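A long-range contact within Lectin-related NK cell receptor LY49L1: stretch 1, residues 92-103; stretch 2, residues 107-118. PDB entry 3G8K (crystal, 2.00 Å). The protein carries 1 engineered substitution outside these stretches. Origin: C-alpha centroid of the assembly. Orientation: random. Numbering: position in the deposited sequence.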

# COMPACT_ATOMS: atom_id res chain seq x y z
N LYS A 92 -14.79 25.21 -3.57
CA LYS A 92 -15.35 23.92 -3.11
C LYS A 92 -15.56 23.84 -1.58
O LYS A 92 -16.31 22.93 -1.10
N TYR A 93 -14.88 24.73 -0.83
CA TYR A 93 -14.68 24.56 0.61
C TYR A 93 -15.28 25.72 1.43
O TYR A 93 -14.89 26.89 1.31
N ASN A 94 -16.28 25.38 2.22
CA ASN A 94 -16.87 26.34 3.13
C ASN A 94 -16.17 26.26 4.48
O ASN A 94 -16.28 25.26 5.12
N ILE A 95 -15.44 27.29 4.91
CA ILE A 95 -14.69 27.22 6.21
C ILE A 95 -15.58 27.20 7.46
O ILE A 95 -15.10 26.90 8.57
N ARG A 96 -16.88 27.50 7.26
CA ARG A 96 -17.93 27.45 8.28
C ARG A 96 -18.20 26.02 8.70
O ARG A 96 -18.52 25.77 9.86
N ASP A 97 -18.11 25.11 7.72
CA ASP A 97 -18.16 23.66 7.87
C ASP A 97 -16.82 22.95 8.15
O ASP A 97 -16.78 21.71 8.17
N GLY A 98 -15.74 23.70 8.37
CA GLY A 98 -14.45 23.09 8.72
C GLY A 98 -13.19 23.70 8.15
O GLY A 98 -13.10 23.96 6.92
N GLY A 99 -12.17 23.84 8.98
CA GLY A 99 -10.94 24.52 8.50
C GLY A 99 -9.74 23.64 8.26
O GLY A 99 -8.68 24.17 8.00
N CYS A 100 -9.91 22.30 8.32
CA CYS A 100 -8.79 21.34 8.13
C CYS A 100 -9.17 20.35 7.03
O CYS A 100 -10.35 19.99 6.92
N MET A 101 -8.19 19.85 6.24
CA MET A 101 -8.51 18.95 5.14
C MET A 101 -8.30 17.43 5.50
O MET A 101 -7.39 17.07 6.24
N LEU A 102 -9.21 16.59 5.05
CA LEU A 102 -9.05 15.16 4.99
C LEU A 102 -8.97 14.71 3.55
O LEU A 102 -9.56 15.33 2.68
N LEU A 103 -8.27 13.59 3.41
CA LEU A 103 -8.28 12.66 2.30
C LEU A 103 -9.29 11.51 2.53
O LEU A 103 -9.24 10.81 3.58
N ARG A 107 -12.41 12.09 -2.52
CA ARG A 107 -12.13 13.52 -2.65
C ARG A 107 -11.41 14.04 -1.43
O ARG A 107 -11.33 13.37 -0.42
N LEU A 108 -10.87 15.25 -1.57
CA LEU A 108 -10.46 16.11 -0.49
C LEU A 108 -11.76 16.75 0.05
O LEU A 108 -12.62 17.18 -0.74
N ASP A 109 -11.92 16.80 1.37
CA ASP A 109 -13.03 17.52 1.97
C ASP A 109 -12.55 18.28 3.18
O ASP A 109 -11.55 17.92 3.78
N ASN A 110 -13.19 19.39 3.53
CA ASN A 110 -12.82 20.09 4.71
C ASN A 110 -13.71 19.62 5.85
O ASN A 110 -14.83 19.16 5.62
N ASP A 111 -13.24 19.79 7.07
CA ASP A 111 -14.00 19.29 8.20
C ASP A 111 -13.51 19.92 9.51
O ASP A 111 -12.43 20.49 9.56
N ASN A 112 -14.33 19.77 10.58
CA ASN A 112 -14.03 20.24 11.89
C ASN A 112 -12.68 19.75 12.33
O ASN A 112 -12.51 18.54 12.54
N CYS A 113 -11.77 20.66 12.63
CA CYS A 113 -10.43 20.29 13.10
C CYS A 113 -10.41 19.46 14.37
O CYS A 113 -9.39 18.88 14.72
N ASP A 114 -11.54 19.38 15.04
CA ASP A 114 -11.66 18.70 16.38
C ASP A 114 -12.15 17.30 16.24
O ASP A 114 -12.14 16.52 17.24
N LYS A 115 -12.68 16.94 15.06
CA LYS A 115 -13.04 15.57 14.88
C LYS A 115 -11.74 14.75 14.81
O LYS A 115 -10.71 15.24 14.36
N SER A 116 -11.85 13.48 15.17
CA SER A 116 -10.80 12.45 15.24
C SER A 116 -10.90 11.58 13.97
O SER A 116 -11.92 10.87 13.76
N PHE A 117 -9.88 11.70 13.08
CA PHE A 117 -9.66 10.87 11.87
C PHE A 117 -8.25 10.17 11.92
O PHE A 117 -7.39 10.54 12.72
N ILE A 118 -8.07 9.13 11.10
CA ILE A 118 -6.76 8.48 10.94
C ILE A 118 -5.74 9.53 10.47
O ILE A 118 -6.02 10.24 9.55

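Strands 100-103 and 108-111 pair antiparallel, and alternation sends C100, L102, D109 and D111 to one face of the sheet and M101, L103, L108 and N110 to the other. The backbone sets this register: L102 and D109 exchange two hydrogen bonds (L102 N to D109 O 3.0 Å, D109 N to L102 O 3.1 Å), while in the C100-D111 pair D111 N reaches C100 O at 2.9 Å and the return bond is weak.

The covalent lock runs from the paired C100 to C113, two residues past the end of the other strand. C100 and C113, both m, join SG to SG at 2.1 Å with chi3 of 102°, tying the strand to the type I turn that begins at N112.

Apolar packing uses both faces. L102, chi1 m with chi2 off-well at 148°, lies over one face of the F117 ring (also m); its CD2 comes within 3.2 Å of F117 CG, a tight approach. On the other face, M101 (t, p, p) sets its CG 4.0 Å from L108 CG, and L103 (t, p) brings CD1 to 3.9 Å from L108 CD1, so L108 packs against both, and against Y93 as well. Y93 (m) points toward the second stretch, its OH 3.7 Å from L108 CB, with N110 OD1 near the ring edge.

N110, chi1 p, is the polar keystone. Its ND2 donates to G98 O at 2.8 Å, nearly straight, and weakly to N94 O at 2.7 Å, holding the loop against the strand. G98 must stay bare: an ideal CB would sit 2.3 Å from D111 C, and its backbone angles themselves call for glycine.

Waters finish the polar edges. One donates to N110 OD1 (2.7 Å) and accepts from N94 N (3.0 Å); another links Y93 OH and L108 O, each 2.5 Å away; a third donates to K92 O and D109 OD2.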

# COMPACT_ATOMS: atom_id res chain seq x y z
CB LYS A 92 -14.45 22.76 -3.52
CG LYS A 92 -14.72 22.18 -4.90
CD LYS A 92 -13.73 21.02 -5.24
CE LYS A 92 -14.17 20.22 -6.47
NZ LYS A 92 -14.06 21.05 -7.72
CB TYR A 93 -13.20 24.25 0.99
CG TYR A 93 -12.55 23.18 0.13
CD1 TYR A 93 -12.98 21.88 0.20
CD2 TYR A 93 -11.58 23.51 -0.84
CE1 TYR A 93 -12.44 20.90 -0.59
CE2 TYR A 93 -11.04 22.52 -1.69
CZ TYR A 93 -11.47 21.22 -1.53
OH TYR A 93 -11.01 20.25 -2.34
CB ASN A 94 -18.37 26.04 3.27
CG ASN A 94 -19.12 27.19 3.92
OD1 ASN A 94 -18.51 28.07 4.56
ND2 ASN A 94 -20.43 27.21 3.74
CB ILE A 95 -13.56 28.32 6.35
CG1 ILE A 95 -14.13 29.73 6.40
CG2 ILE A 95 -12.42 28.09 5.31
CD1 ILE A 95 -13.23 30.76 7.06
CB ARG A 96 -19.23 28.02 7.73
CG ARG A 96 -19.41 29.51 7.87
CD ARG A 96 -20.58 29.96 6.99
NE ARG A 96 -20.77 31.41 7.01
CZ ARG A 96 -21.14 32.16 5.96
NH1 ARG A 96 -21.34 31.63 4.74
NH2 ARG A 96 -21.27 33.47 6.13
CB ASP A 97 -18.78 23.02 6.64
CG ASP A 97 -20.02 23.75 6.14
OD1 ASP A 97 -20.74 24.42 6.96
OD2 ASP A 97 -20.24 23.67 4.90
CB CYS A 100 -8.52 20.59 9.46
SG CYS A 100 -7.81 21.60 10.86
CB MET A 101 -7.82 19.47 3.84
CG MET A 101 -8.42 19.08 2.48
SD MET A 101 -9.92 19.92 2.17
CE MET A 101 -9.33 21.49 1.55
CB LEU A 102 -10.31 14.42 5.45
CG LEU A 102 -10.96 14.71 6.74
CD1 LEU A 102 -12.42 14.46 6.44
CD2 LEU A 102 -10.39 13.59 7.65
CB LEU A 103 -6.88 12.00 2.21
CG LEU A 103 -6.53 11.07 1.01
CD1 LEU A 103 -7.14 11.62 -0.32
CD2 LEU A 103 -5.01 10.84 0.90
CB ARG A 107 -13.43 14.34 -2.88
CG ARG A 107 -14.54 14.21 -1.82
CD ARG A 107 -15.96 14.61 -2.40
NE ARG A 107 -16.94 14.89 -1.36
CZ ARG A 107 -17.34 14.03 -0.40
NH1 ARG A 107 -18.26 14.41 0.48
NH2 ARG A 107 -16.85 12.80 -0.30
CB LEU A 108 -9.49 17.15 -1.04
CG LEU A 108 -7.98 16.95 -0.82
CD1 LEU A 108 -7.46 15.47 -0.82
CD2 LEU A 108 -7.06 17.87 -1.69
CB ASP A 109 -14.13 16.51 2.32
CG ASP A 109 -15.50 17.18 2.42
OD1 ASP A 109 -16.42 16.47 2.84
OD2 ASP A 109 -15.63 18.40 2.04
CB ASN A 110 -12.97 21.58 4.54
CG ASN A 110 -14.41 22.01 4.26
OD1 ASN A 110 -15.15 21.41 3.46
ND2 ASN A 110 -14.79 23.07 4.89
CB ASP A 111 -14.02 17.76 8.25
CG ASP A 111 -15.31 17.23 8.88
OD1 ASP A 111 -15.92 17.97 9.71
OD2 ASP A 111 -15.80 16.14 8.52
CB ASN A 112 -15.08 19.65 12.83
CG ASN A 112 -15.14 20.35 14.17
OD1 ASN A 112 -14.14 20.74 14.76
ND2 ASN A 112 -16.33 20.53 14.65
CB CYS A 113 -9.56 21.50 13.32
SG CYS A 113 -9.37 22.54 11.84
CB ASP A 114 -12.73 19.42 17.19
CG ASP A 114 -12.87 18.84 18.59
OD1 ASP A 114 -11.86 19.01 19.34
OD2 ASP A 114 -13.95 18.18 18.91
CB LYS A 115 -13.90 15.34 13.61
CG LYS A 115 -15.34 15.69 13.81
CD LYS A 115 -16.26 15.40 12.71
CE LYS A 115 -16.53 13.98 12.42
NZ LYS A 115 -17.06 13.22 13.60
CB SER A 116 -11.04 11.60 16.52
OG SER A 116 -10.70 12.33 17.70
CB PHE A 117 -9.86 11.72 10.56
CG PHE A 117 -11.29 12.24 10.43
CD1 PHE A 117 -11.60 13.56 10.66
CD2 PHE A 117 -12.32 11.37 10.14
CE1 PHE A 117 -12.91 14.03 10.55
CE2 PHE A 117 -13.64 11.83 10.07
CZ PHE A 117 -13.91 13.17 10.25
CB ILE A 118 -6.80 7.27 9.99
CG1 ILE A 118 -7.77 6.16 10.51
CG2 ILE A 118 -5.37 6.61 9.82
CD1 ILE A 118 -7.42 5.72 11.93
O HOH W 1 -16.17 19.91 0.05
O HOH W 2 -12.64 18.44 -2.93
O HOH W 3 -17.41 22.61 2.77
O HOH W 4 -12.59 23.63 11.88